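Local coordinates for protein enoyl-CoA hydratase/carnithine racemase (Magnetospirillum magneticum, PDB 4NEK) that probably acts as a delta(3)-delta(2)-enoyl-CoA isomerase, shifting a carbon-carbon double bond within acyl-CoA substrates, at residues M18-K23 with G29-A34; A96-A101 with T108-C113; E3-H8 with A33-A38; T122-P127 with V170-G175. One frame throughout, in Å; residues are numbered along the deposited sequence.

Contact 1: M18-K23 with G29-A34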
loop_
_atom_site.group_PDB
_atom_site.type_symbol
_atom_site.label_atom_id
_atom_site.label_comp_id
_atom_site.label_asym_id
_atom_site.label_seq_id
_atom_site.Cartn_x
_atom_site.Cartn_y
_atom_site.Cartn_z
HETATM N N MSE C 18 7.480 31.749 4.336
HETATM C CA MSE C 18 8.344 32.222 3.274
HETATM C C MSE C 18 7.469 32.934 2.301
HETATM O O MSE C 18 6.403 32.451 1.937
HETATM C CB MSE C 18 9.070 31.085 2.617
HETATM C CG MSE C 18 10.011 30.440 3.640
HETATM SE SE MSE C 18 10.821 28.781 2.882
HETATM C CE MSE C 18 9.284 27.531 3.146
ATOM N N ASN C 19 7.942 34.093 1.865
ATOM C CA ASN C 19 7.119 35.019 1.124
ATOM C C ASN C 19 7.851 35.708 -0.028
ATOM O O ASN C 19 8.028 36.899 -0.038
ATOM C CB ASN C 19 6.591 36.057 2.085
ATOM C CG ASN C 19 5.535 36.953 1.450
ATOM O OD1 ASN C 19 4.700 36.500 0.683
ATOM N ND2 ASN C 19 5.572 38.214 1.778
ATOM N N ARG C 20 8.259 34.911 -1.003
ATOM C CA ARG C 20 8.806 35.374 -2.244
ATOM C C ARG C 20 8.056 34.637 -3.349
ATOM O O ARG C 20 8.632 33.888 -4.125
ATOM C CB ARG C 20 10.302 35.076 -2.258
ATOM C CG ARG C 20 11.058 35.724 -3.389
ATOM C CD ARG C 20 12.525 35.334 -3.325
ATOM N NE ARG C 20 13.299 36.005 -4.366
ATOM C CZ ARG C 20 14.344 35.483 -5.024
ATOM N NH1 ARG C 20 14.780 34.254 -4.802
ATOM N NH2 ARG C 20 14.933 36.186 -5.953
ATOM N N PRO C 21 6.755 34.816 -3.386
ATOM C CA PRO C 21 5.943 33.914 -4.189
ATOM C C PRO C 21 6.239 33.998 -5.659
ATOM O O PRO C 21 6.050 33.004 -6.368
ATOM C CB PRO C 21 4.506 34.374 -3.923
ATOM C CG PRO C 21 4.640 35.736 -3.348
ATOM C CD PRO C 21 5.945 35.758 -2.611
ATOM N N ASP C 22 6.733 35.147 -6.118
ATOM C CA ASP C 22 7.048 35.315 -7.534
ATOM C C ASP C 22 8.148 34.400 -8.009
ATOM O O ASP C 22 8.210 34.100 -9.166
ATOM C CB ASP C 22 7.452 36.740 -7.839
ATOM C CG ASP C 22 6.286 37.688 -7.815
ATOM O OD1 ASP C 22 5.116 37.224 -7.867
ATOM O OD2 ASP C 22 6.543 38.915 -7.771
ATOM N N LYS C 23 9.021 33.950 -7.126
ATOM C CA LYS C 23 10.067 33.033 -7.536
ATOM C C LYS C 23 9.926 31.700 -6.842
ATOM O O LYS C 23 10.920 30.996 -6.604
ATOM C CB LYS C 23 11.421 33.655 -7.228
ATOM C CG LYS C 23 11.617 34.996 -7.909
ATOM C CD LYS C 23 13.046 35.080 -8.415
ATOM C CE LYS C 23 13.425 36.490 -8.817
ATOM N NZ LYS C 23 12.475 36.973 -9.850
ATOM N N GLY C 29 20.188 34.592 0.672
ATOM C CA GLY C 29 20.815 34.801 1.979
ATOM C C GLY C 29 19.936 35.527 2.983
ATOM O O GLY C 29 19.951 35.184 4.176
ATOM N N GLU C 30 19.237 36.577 2.536
ATOM C CA GLU C 30 18.415 37.360 3.477
ATOM C C GLU C 30 17.291 36.530 4.047
ATOM O O GLU C 30 16.904 36.781 5.179
ATOM C CB GLU C 30 17.815 38.671 2.927
ATOM C CG GLU C 30 17.087 38.532 1.605
ATOM C CD GLU C 30 16.651 39.869 0.996
ATOM O OE1 GLU C 30 15.788 40.497 1.651
ATOM O OE2 GLU C 30 17.161 40.295 -0.108
HETATM N N MSE C 31 16.807 35.529 3.294
HETATM C CA MSE C 31 15.714 34.683 3.774
HETATM C C MSE C 31 16.238 33.704 4.775
HETATM O O MSE C 31 15.699 33.617 5.873
HETATM C CB MSE C 31 15.039 33.975 2.645
HETATM C CG MSE C 31 14.376 35.010 1.784
HETATM SE SE MSE C 31 13.578 34.186 0.176
HETATM C CE MSE C 31 12.071 33.245 1.037
ATOM N N TYR C 32 17.358 33.070 4.477
ATOM C CA TYR C 32 18.015 32.227 5.460
ATOM C C TYR C 32 18.234 32.939 6.764
ATOM O O TYR C 32 18.064 32.365 7.820
ATOM C CB TYR C 32 19.369 31.712 4.960
ATOM C CG TYR C 32 19.253 30.644 3.915
ATOM C CD1 TYR C 32 18.648 29.421 4.208
ATOM C CD2 TYR C 32 19.727 30.843 2.635
ATOM C CE1 TYR C 32 18.537 28.435 3.247
ATOM C CE2 TYR C 32 19.643 29.858 1.676
ATOM C CZ TYR C 32 19.041 28.662 1.985
ATOM O OH TYR C 32 18.901 27.712 1.000
ATOM N N ALA C 33 18.664 34.187 6.695
ATOM C CA ALA C 33 18.997 34.928 7.909
ATOM C C ALA C 33 17.719 35.220 8.687
ATOM O O ALA C 33 17.671 35.048 9.881
ATOM C CB ALA C 33 19.739 36.222 7.568
ATOM N N ALA C 34 16.702 35.705 7.999
ATOM C CA ALA C 34 15.441 35.975 8.653
ATOM C C ALA C 34 14.834 34.709 9.252
ATOM O O ALA C 34 14.280 34.764 10.322
ATOM C CB ALA C 34 14.468 36.602 7.665
#
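In the beta-alpha-beta crossover that joins strand 13-18 to its parallel neighbour 50-54 through helix 29-44, Met31 of the helix reaches back to Met18, the last residue of the strand, and to Arg20 in the loop just beyond it. Both methionines are present as selenomethionine. Met31 runs straight to its selenium and then bends (third torsion 71°), which turns CE toward the strand end while SE stays beside the arginine. CE comes to 4.0 Å from Met18 CB, touching the base of that side chain, whose own tip leads off elsewhere. The SE atom lies 3.8 Å from Arg20 CD and 4.2 Å from Arg20 CB, two carbons of a chain that is extended from CG to NE. The two side chains cross at about a right angle, so the selenium meets the flank of the arginine well short of its charged group. That group is engaged elsewhere: Arg20 NH1 forms a salt bridge with Asp65 and a hydrogen bond to the carbonyl of Ala26. The closest pairs are carbon-carbon or carbon-selenium, which implies that dispersion carries most of the contact, with the guanidinium given to Asp65 and the carbonyl of Ala26.

Contact 2: A96-A101 with T108-C113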
loop_
_atom_site.group_PDB
_atom_site.type_symbol
_atom_site.label_atom_id
_atom_site.label_comp_id
_atom_site.label_asym_id
_atom_site.label_seq_id
_atom_site.Cartn_x
_atom_site.Cartn_y
_atom_site.Cartn_z
ATOM N N ALA C 96 5.310 21.524 9.439
ATOM C CA ALA C 96 5.403 22.176 8.149
ATOM C C ALA C 96 4.238 21.820 7.260
ATOM O O ALA C 96 3.704 20.742 7.367
ATOM C CB ALA C 96 6.671 21.764 7.470
ATOM N N ALA C 97 3.850 22.752 6.400
ATOM C CA ALA C 97 2.819 22.500 5.438
ATOM C C ALA C 97 3.405 22.825 4.108
ATOM O O ALA C 97 3.758 23.971 3.859
ATOM C CB ALA C 97 1.622 23.394 5.714
ATOM N N VAL C 98 3.515 21.827 3.234
ATOM C CA VAL C 98 4.141 22.003 1.954
ATOM C C VAL C 98 3.187 21.837 0.809
ATOM O O VAL C 98 2.182 21.172 0.937
ATOM C CB VAL C 98 5.303 21.027 1.786
ATOM C CG1 VAL C 98 6.235 21.118 2.976
ATOM C CG2 VAL C 98 4.845 19.597 1.728
ATOM N N ARG C 99 3.537 22.407 -0.328
ATOM C CA ARG C 99 2.757 22.297 -1.561
ATOM C C ARG C 99 3.587 22.730 -2.718
ATOM O O ARG C 99 4.628 23.329 -2.530
ATOM C CB ARG C 99 1.512 23.185 -1.502
ATOM C CG ARG C 99 1.855 24.660 -1.562
ATOM C CD ARG C 99 0.842 25.512 -0.833
ATOM N NE ARG C 99 -0.455 25.350 -1.440
ATOM C CZ ARG C 99 -1.593 25.732 -0.891
ATOM N NH1 ARG C 99 -1.637 26.357 0.283
ATOM N NH2 ARG C 99 -2.712 25.486 -1.534
ATOM N N GLY C 100 3.112 22.455 -3.927
ATOM C CA GLY C 100 3.840 22.804 -5.143
ATOM C C GLY C 100 5.287 22.356 -5.080
ATOM O O GLY C 100 5.579 21.212 -4.739
ATOM N N ALA C 101 6.201 23.272 -5.340
ATOM C CA ALA C 101 7.617 22.941 -5.299
ATOM C C ALA C 101 8.157 22.748 -3.879
ATOM O O ALA C 101 7.921 23.571 -3.003
ATOM C CB ALA C 101 8.405 24.013 -5.979
ATOM N N THR C 108 14.885 18.733 1.900
ATOM C CA THR C 108 15.864 18.120 2.819
ATOM C C THR C 108 15.730 18.665 4.215
ATOM O O THR C 108 16.273 18.114 5.165
ATOM C CB THR C 108 17.309 18.354 2.376
ATOM O OG1 THR C 108 17.539 19.760 2.270
ATOM C CG2 THR C 108 17.571 17.699 1.028
ATOM N N LEU C 109 14.965 19.723 4.328
ATOM C CA LEU C 109 14.544 20.228 5.613
ATOM C C LEU C 109 13.492 19.373 6.334
ATOM O O LEU C 109 13.396 19.352 7.568
ATOM C CB LEU C 109 13.928 21.575 5.355
ATOM C CG LEU C 109 13.550 22.337 6.597
ATOM C CD1 LEU C 109 14.823 22.784 7.287
ATOM C CD2 LEU C 109 12.637 23.510 6.242
ATOM N N LEU C 110 12.677 18.676 5.578
ATOM C CA LEU C 110 11.500 18.060 6.155
ATOM C C LEU C 110 11.816 16.979 7.158
ATOM O O LEU C 110 11.019 16.738 8.092
ATOM C CB LEU C 110 10.627 17.518 5.048
ATOM C CG LEU C 110 10.165 18.604 4.080
ATOM C CD1 LEU C 110 9.321 17.991 2.967
ATOM C CD2 LEU C 110 9.397 19.702 4.758
ATOM N N PRO C 111 12.938 16.280 6.988
ATOM C CA PRO C 111 13.241 15.240 8.005
ATOM C C PRO C 111 13.537 15.800 9.398
ATOM O O PRO C 111 13.462 15.074 10.361
ATOM C CB PRO C 111 14.459 14.570 7.462
ATOM C CG PRO C 111 14.343 14.739 5.974
ATOM C CD PRO C 111 13.709 16.081 5.774
ATOM N N HIS C 112 13.800 17.096 9.494
ATOM C CA HIS C 112 13.952 17.733 10.779
ATOM C C HIS C 112 12.635 18.256 11.345
ATOM O O HIS C 112 12.619 18.729 12.461
ATOM C CB HIS C 112 14.947 18.875 10.654
ATOM C CG HIS C 112 16.227 18.456 10.034
ATOM N ND1 HIS C 112 17.119 17.631 10.682
ATOM C CD2 HIS C 112 16.732 18.674 8.798
ATOM C CE1 HIS C 112 18.129 17.365 9.875
ATOM N NE2 HIS C 112 17.923 17.993 8.728
ATOM N N CYS C 113 11.547 18.172 10.598
ATOM C CA CYS C 113 10.272 18.531 11.137
ATOM C C CYS C 113 9.651 17.374 11.914
ATOM O O CYS C 113 9.994 16.218 11.693
ATOM C CB CYS C 113 9.370 19.016 10.028
ATOM S SG CYS C 113 10.064 20.501 9.245
#
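Val98 and Leu110 are brought together by similar first torsions: Val98 CG1 is anti to its carbonyl carbon (chi1 -52°), and Leu110 CG takes the same place on its own residue (chi1 -60°). In the leucine the second torsion (178°) sets CD1 anti to CA and turns CD2 off to the flank, and CD2 makes the closest approach, 3.9 Å from Val98 CG1. CD2 also lies 4.4 Å from Ala96 CB, a looser approach, so this one methyl faces two residues that are neighbours on the same side of the strand. Ala96 and Val98 belong to strand 94-98 of the central crotonase-type sheet, and across from them Leu110 opens the short 3-10 turn 110-112, which leads from helix 105-108 toward the adjacent parallel strand 115-118. The turn therefore covers the sheet just before the chain enters it. Just past it, Cys113 presents SG to Ala96 CB at 4.0 Å, a sulfur-to-methyl packing contact. The turn is closed by its own backbone, with Cys113 N bonded to Leu110 O at 2.9 Å, which keeps the two residues on one tight turn, consistent with both bearing on Ala96. All four residues are buried. On the backbone, Cys113 O accepts a hydrogen bond from Arg150 NH1 of the second subunit.

Contact 3: E3-H8 with A33-A38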
loop_
_atom_site.group_PDB
_atom_site.type_symbol
_atom_site.label_atom_id
_atom_site.label_comp_id
_atom_site.label_asym_id
_atom_site.label_seq_id
_atom_site.Cartn_x
_atom_site.Cartn_y
_atom_site.Cartn_z
ATOM N N GLU C 3 10.800 41.541 3.870
ATOM C CA GLU C 3 9.356 41.170 3.893
ATOM C C GLU C 3 9.165 39.822 3.158
ATOM O O GLU C 3 8.057 39.264 2.947
ATOM C CB GLU C 3 8.481 42.287 3.286
ATOM C CG GLU C 3 8.553 43.643 4.061
ATOM C CD GLU C 3 9.927 44.377 3.964
ATOM O OE1 GLU C 3 10.207 45.028 2.932
ATOM O OE2 GLU C 3 10.759 44.324 4.922
ATOM N N LEU C 4 10.312 39.281 2.834
ATOM C CA LEU C 4 10.428 37.981 2.262
ATOM C C LEU C 4 10.197 36.838 3.249
ATOM O O LEU C 4 9.995 35.725 2.820
ATOM C CB LEU C 4 11.799 37.854 1.668
ATOM C CG LEU C 4 12.070 38.804 0.496
ATOM C CD1 LEU C 4 13.392 38.398 -0.159
ATOM C CD2 LEU C 4 10.983 38.826 -0.547
ATOM N N VAL C 5 10.204 37.125 4.551
ATOM C CA VAL C 5 9.866 36.149 5.561
ATOM C C VAL C 5 8.952 36.805 6.578
ATOM O O VAL C 5 9.317 37.814 7.124
ATOM C CB VAL C 5 11.129 35.671 6.298
ATOM C CG1 VAL C 5 10.776 34.845 7.528
ATOM C CG2 VAL C 5 12.017 34.884 5.368
ATOM N N LEU C 6 7.795 36.219 6.849
ATOM C CA LEU C 6 6.824 36.780 7.779
ATOM C C LEU C 6 6.764 35.883 8.967
ATOM O O LEU C 6 6.747 34.683 8.829
ATOM C CB LEU C 6 5.437 36.824 7.157
ATOM C CG LEU C 6 5.378 37.587 5.833
ATOM C CD1 LEU C 6 4.042 37.427 5.105
ATOM C CD2 LEU C 6 5.666 39.064 6.072
ATOM N N SER C 7 6.709 36.467 10.142
ATOM C CA SER C 7 6.654 35.694 11.335
ATOM C C SER C 7 5.729 36.350 12.329
ATOM O O SER C 7 5.746 37.541 12.474
ATOM C CB SER C 7 8.035 35.610 11.922
ATOM O OG SER C 7 8.017 34.699 12.990
ATOM N N HIS C 8 4.930 35.568 13.037
ATOM C CA HIS C 8 4.102 36.105 14.095
ATOM C C HIS C 8 3.627 34.970 14.982
ATOM O O HIS C 8 3.674 33.825 14.570
ATOM C CB HIS C 8 2.919 36.847 13.492
ATOM C CG HIS C 8 1.908 35.948 12.873
ATOM N ND1 HIS C 8 0.823 35.468 13.573
ATOM C CD2 HIS C 8 1.812 35.432 11.626
ATOM C CE1 HIS C 8 0.086 34.713 12.774
ATOM N NE2 HIS C 8 0.660 34.682 11.586
ATOM N N ALA C 33 18.664 34.187 6.695
ATOM C CA ALA C 33 18.997 34.928 7.909
ATOM C C ALA C 33 17.719 35.220 8.687
ATOM O O ALA C 33 17.671 35.048 9.881
ATOM C CB ALA C 33 19.739 36.222 7.568
ATOM N N ALA C 34 16.702 35.705 7.999
ATOM C CA ALA C 34 15.441 35.975 8.653
ATOM C C ALA C 34 14.834 34.709 9.252
ATOM O O ALA C 34 14.280 34.764 10.322
ATOM C CB ALA C 34 14.468 36.602 7.665
ATOM N N LEU C 35 14.974 33.581 8.565
ATOM C CA LEU C 35 14.453 32.313 9.070
ATOM C C LEU C 35 15.197 31.855 10.294
ATOM O O LEU C 35 14.591 31.441 11.256
ATOM C CB LEU C 35 14.540 31.216 8.013
ATOM C CG LEU C 35 13.627 31.420 6.828
ATOM C CD1 LEU C 35 14.017 30.512 5.665
ATOM C CD2 LEU C 35 12.205 31.171 7.217
ATOM N N ALA C 36 16.514 31.937 10.267
ATOM C CA ALA C 36 17.306 31.571 11.434
ATOM C C ALA C 36 16.939 32.456 12.606
ATOM O O ALA C 36 16.848 32.008 13.746
ATOM C CB ALA C 36 18.786 31.682 11.128
ATOM N N GLU C 37 16.749 33.733 12.338
ATOM C CA GLU C 37 16.405 34.669 13.399
ATOM C C GLU C 37 15.080 34.279 14.009
ATOM O O GLU C 37 14.945 34.245 15.224
ATOM C CB GLU C 37 16.328 36.081 12.849
ATOM C CG GLU C 37 16.426 37.205 13.869
ATOM C CD GLU C 37 16.434 38.584 13.188
ATOM O OE1 GLU C 37 15.413 38.941 12.550
ATOM O OE2 GLU C 37 17.468 39.303 13.245
ATOM N N ALA C 38 14.098 34.002 13.159
ATOM C CA ALA C 38 12.786 33.580 13.659
ATOM C C ALA C 38 12.837 32.325 14.565
ATOM O O ALA C 38 12.125 32.261 15.551
ATOM C CB ALA C 38 11.852 33.353 12.504
#
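Val5 meets helix 33-38 with every atom of its side chain beyond CA. Its CB already lies 3.7 Å from Ala34 CB, so the branch point itself rests on the alanine methyl. From there the two methyls divide. CG1, anti to the backbone N (chi1 169°), comes to 4.0 Å from Leu35 CD2 and lies slightly farther from Ala34 CB. CG2 sits 3.8 Å from Ala34 CB and 4.1 Å from Leu35 CG. The valine is therefore placed over two consecutive helix residues: all three carbons bear on the Ala34 methyl, and both methyls also reach the end of Leu35. Leu35 leaves the helix to one side, and its distal carbons bring it within range. This is a beta/alpha layer at the margin of the crotonase-type fold: strand 5-10 is the outermost strand of the mixed sheet within this chain, paired antiparallel with strand 13-18, and helix 29-44 packs on it. The axes of the short segments 5-8 and 33-38 run nearly parallel, at 13°, with a closest approach of 8.8 Å. With that alignment, two residues along the strand match four along the helix, and the next strand residue to face the helix, Ser7, falls opposite Ala38. There the contact is lighter, with Ser7 OG 4.1 Å from Ala38 CB. The same hydroxyl also has a weak hydrogen bond to the carbonyl of Val15 on the neighbouring strand. Leu35 extends the apolar surface inward, touching Val16 of strand 13-18 and Phe83 of helix 79-88.

Contact 4: T122-P127 with V170-G175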
loop_
_atom_site.group_PDB
_atom_site.type_symbol
_atom_site.label_atom_id
_atom_site.label_comp_id
_atom_site.label_asym_id
_atom_site.label_seq_id
_atom_site.Cartn_x
_atom_site.Cartn_y
_atom_site.Cartn_z
ATOM N N THR C 122 2.142 18.325 -4.594
ATOM C CA THR C 122 3.516 18.609 -4.184
ATOM C C THR C 122 4.547 17.777 -4.942
ATOM O O THR C 122 4.375 16.571 -5.161
ATOM C CB THR C 122 3.705 18.356 -2.702
ATOM O OG1 THR C 122 2.674 19.034 -1.975
ATOM C CG2 THR C 122 5.024 18.839 -2.232
ATOM N N ARG C 123 5.608 18.441 -5.356
ATOM C CA ARG C 123 6.688 17.813 -6.115
ATOM C C ARG C 123 7.996 17.926 -5.312
ATOM O O ARG C 123 8.447 19.023 -5.015
ATOM C CB ARG C 123 6.799 18.508 -7.425
ATOM C CG ARG C 123 7.681 17.851 -8.441
ATOM C CD ARG C 123 7.681 18.678 -9.730
ATOM N NE ARG C 123 8.793 18.250 -10.553
ATOM C CZ ARG C 123 10.023 18.770 -10.543
ATOM N NH1 ARG C 123 10.323 19.784 -9.757
ATOM N NH2 ARG C 123 10.970 18.253 -11.331
ATOM N N PHE C 124 8.535 16.790 -4.898
ATOM C CA PHE C 124 9.731 16.767 -4.070
ATOM C C PHE C 124 10.918 16.487 -4.963
ATOM O O PHE C 124 10.811 15.701 -5.908
ATOM C CB PHE C 124 9.643 15.665 -3.034
ATOM C CG PHE C 124 8.470 15.793 -2.115
ATOM C CD1 PHE C 124 7.253 15.249 -2.469
ATOM C CD2 PHE C 124 8.582 16.483 -0.912
ATOM C CE1 PHE C 124 6.154 15.392 -1.634
ATOM C CE2 PHE C 124 7.510 16.625 -0.078
ATOM C CZ PHE C 124 6.290 16.072 -0.430
ATOM N N HIS C 125 12.059 17.122 -4.703
ATOM C CA HIS C 125 13.215 16.921 -5.588
ATOM C C HIS C 125 14.493 17.284 -4.899
ATOM O O HIS C 125 14.566 18.317 -4.281
ATOM C CB HIS C 125 13.037 17.780 -6.836
ATOM C CG HIS C 125 13.873 17.356 -7.989
ATOM N ND1 HIS C 125 13.938 18.084 -9.156
ATOM C CD2 HIS C 125 14.699 16.296 -8.157
ATOM C CE1 HIS C 125 14.772 17.496 -9.993
ATOM N NE2 HIS C 125 15.233 16.398 -9.418
HETATM N N MSE C 126 15.481 16.403 -5.009
HETATM C CA MSE C 126 16.826 16.651 -4.517
HETATM C C MSE C 126 17.832 16.508 -5.645
HETATM O O MSE C 126 18.559 15.530 -5.697
HETATM C CB MSE C 126 17.106 15.642 -3.430
HETATM C CG MSE C 126 16.256 16.028 -2.228
HETATM SE SE MSE C 126 16.201 14.537 -0.920
HETATM C CE MSE C 126 14.370 14.681 -0.199
ATOM N N PRO C 127 17.939 17.515 -6.520
ATOM C CA PRO C 127 18.730 17.418 -7.739
ATOM C C PRO C 127 20.244 17.760 -7.631
ATOM O O PRO C 127 20.856 18.064 -8.643
ATOM C CB PRO C 127 18.051 18.457 -8.622
ATOM C CG PRO C 127 17.766 19.580 -7.667
ATOM C CD PRO C 127 17.429 18.889 -6.348
ATOM N N VAL C 170 7.550 6.585 2.568
ATOM C CA VAL C 170 8.787 6.499 3.298
ATOM C C VAL C 170 8.798 7.322 4.573
ATOM O O VAL C 170 9.834 7.391 5.234
ATOM C CB VAL C 170 9.992 6.894 2.426
ATOM C CG1 VAL C 170 9.966 6.107 1.128
ATOM C CG2 VAL C 170 10.042 8.397 2.137
ATOM N N GLY C 171 7.675 7.941 4.947
ATOM C CA GLY C 171 7.611 8.638 6.224
ATOM C C GLY C 171 8.217 10.041 6.225
ATOM O O GLY C 171 8.548 10.631 7.281
ATOM N N LEU C 172 8.300 10.618 5.046
ATOM C CA LEU C 172 8.739 11.993 4.948
ATOM C C LEU C 172 7.633 12.945 5.332
ATOM O O LEU C 172 7.893 14.035 5.795
ATOM C CB LEU C 172 9.203 12.284 3.532
ATOM C CG LEU C 172 9.953 13.580 3.337
ATOM C CD1 LEU C 172 11.291 13.618 4.095
ATOM C CD2 LEU C 172 10.202 13.758 1.858
ATOM N N ILE C 173 6.396 12.554 5.103
ATOM C CA ILE C 173 5.245 13.412 5.463
ATOM C C ILE C 173 4.242 12.543 6.192
ATOM O O ILE C 173 4.231 11.334 5.986
ATOM C CB ILE C 173 4.524 14.036 4.241
ATOM C CG1 ILE C 173 3.932 12.953 3.350
ATOM C CG2 ILE C 173 5.478 14.887 3.451
ATOM C CD1 ILE C 173 3.276 13.514 2.096
ATOM N N ASN C 174 3.365 13.168 6.956
ATOM C CA ASN C 174 2.367 12.447 7.655
ATOM C C ASN C 174 1.175 12.188 6.762
ATOM O O ASN C 174 0.450 11.213 6.982
ATOM C CB ASN C 174 1.891 13.230 8.855
ATOM C CG ASN C 174 2.926 13.298 9.940
ATOM O OD1 ASN C 174 2.914 12.522 10.872
ATOM N ND2 ASN C 174 3.829 14.206 9.809
ATOM N N GLY C 175 0.898 13.055 5.804
ATOM C CA GLY C 175 -0.328 12.899 5.055
ATOM C C GLY C 175 -0.566 13.971 4.030
ATOM O O GLY C 175 0.127 14.964 3.984
#
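Phe124, on the short strand 123-125, packs against Leu172 and Ile173 in the turn that follows helix 164-169, where Gly171 (phi 81°) ends the helix in a Schellman motif. The apolar contacts are two, and both approach the ring obliquely: Leu172 CD2 comes to 4.2 Å from Phe124 CD2, and Ile173 CG2 to 4.1 Å from Phe124 CZ. The aliphatic side chains thus touch different atoms of the ring, one at an ortho carbon and the other at its far end. Ile173 offers CG2 because that methyl stands anti to the carbonyl carbon, while CG1 occupies the position between the backbone N and the carbonyl carbon (chi1 62°). Within its own segment Phe124 is also covered, Thr122 CG2 lying 3.5 Å above the ring plane and displaced toward the rim. Ring packing continues outside the two segments, where the rings of Phe124 and Phe162 meet with their planes at about 10°. Hydrogen bonds to the second subunit come from the backbone of the turn, so one turn serves both the buried core and the assembly: Gly171 O accepts from Arg150 NE of that subunit, and Asn174 O from Arg151 NH1 of the same subunit.

In the fold
From the N terminus, contact 3 opens first at 3-8 and closes on 33-38. Contact 1 opens inside it, at 18-23, and closes at 29-34; the two end on the same part of helix 29-44, sharing Ala33 and Ala34, and they touch directly through Asn19 N and Leu4 O. Together they fasten that helix to the outermost strand and to the end of its neighbour. Contact 2 follows in series, closing the short excursion between strands 94-98 and 115-118. Contact 4 comes last, with 42 residues between its segments, bringing the small parallel sheet to the turn before strand 175-176. Contacts 2 and 4 meet through Gly100 O and Arg123 N, a probable hydrogen bond, and both reach the second subunit.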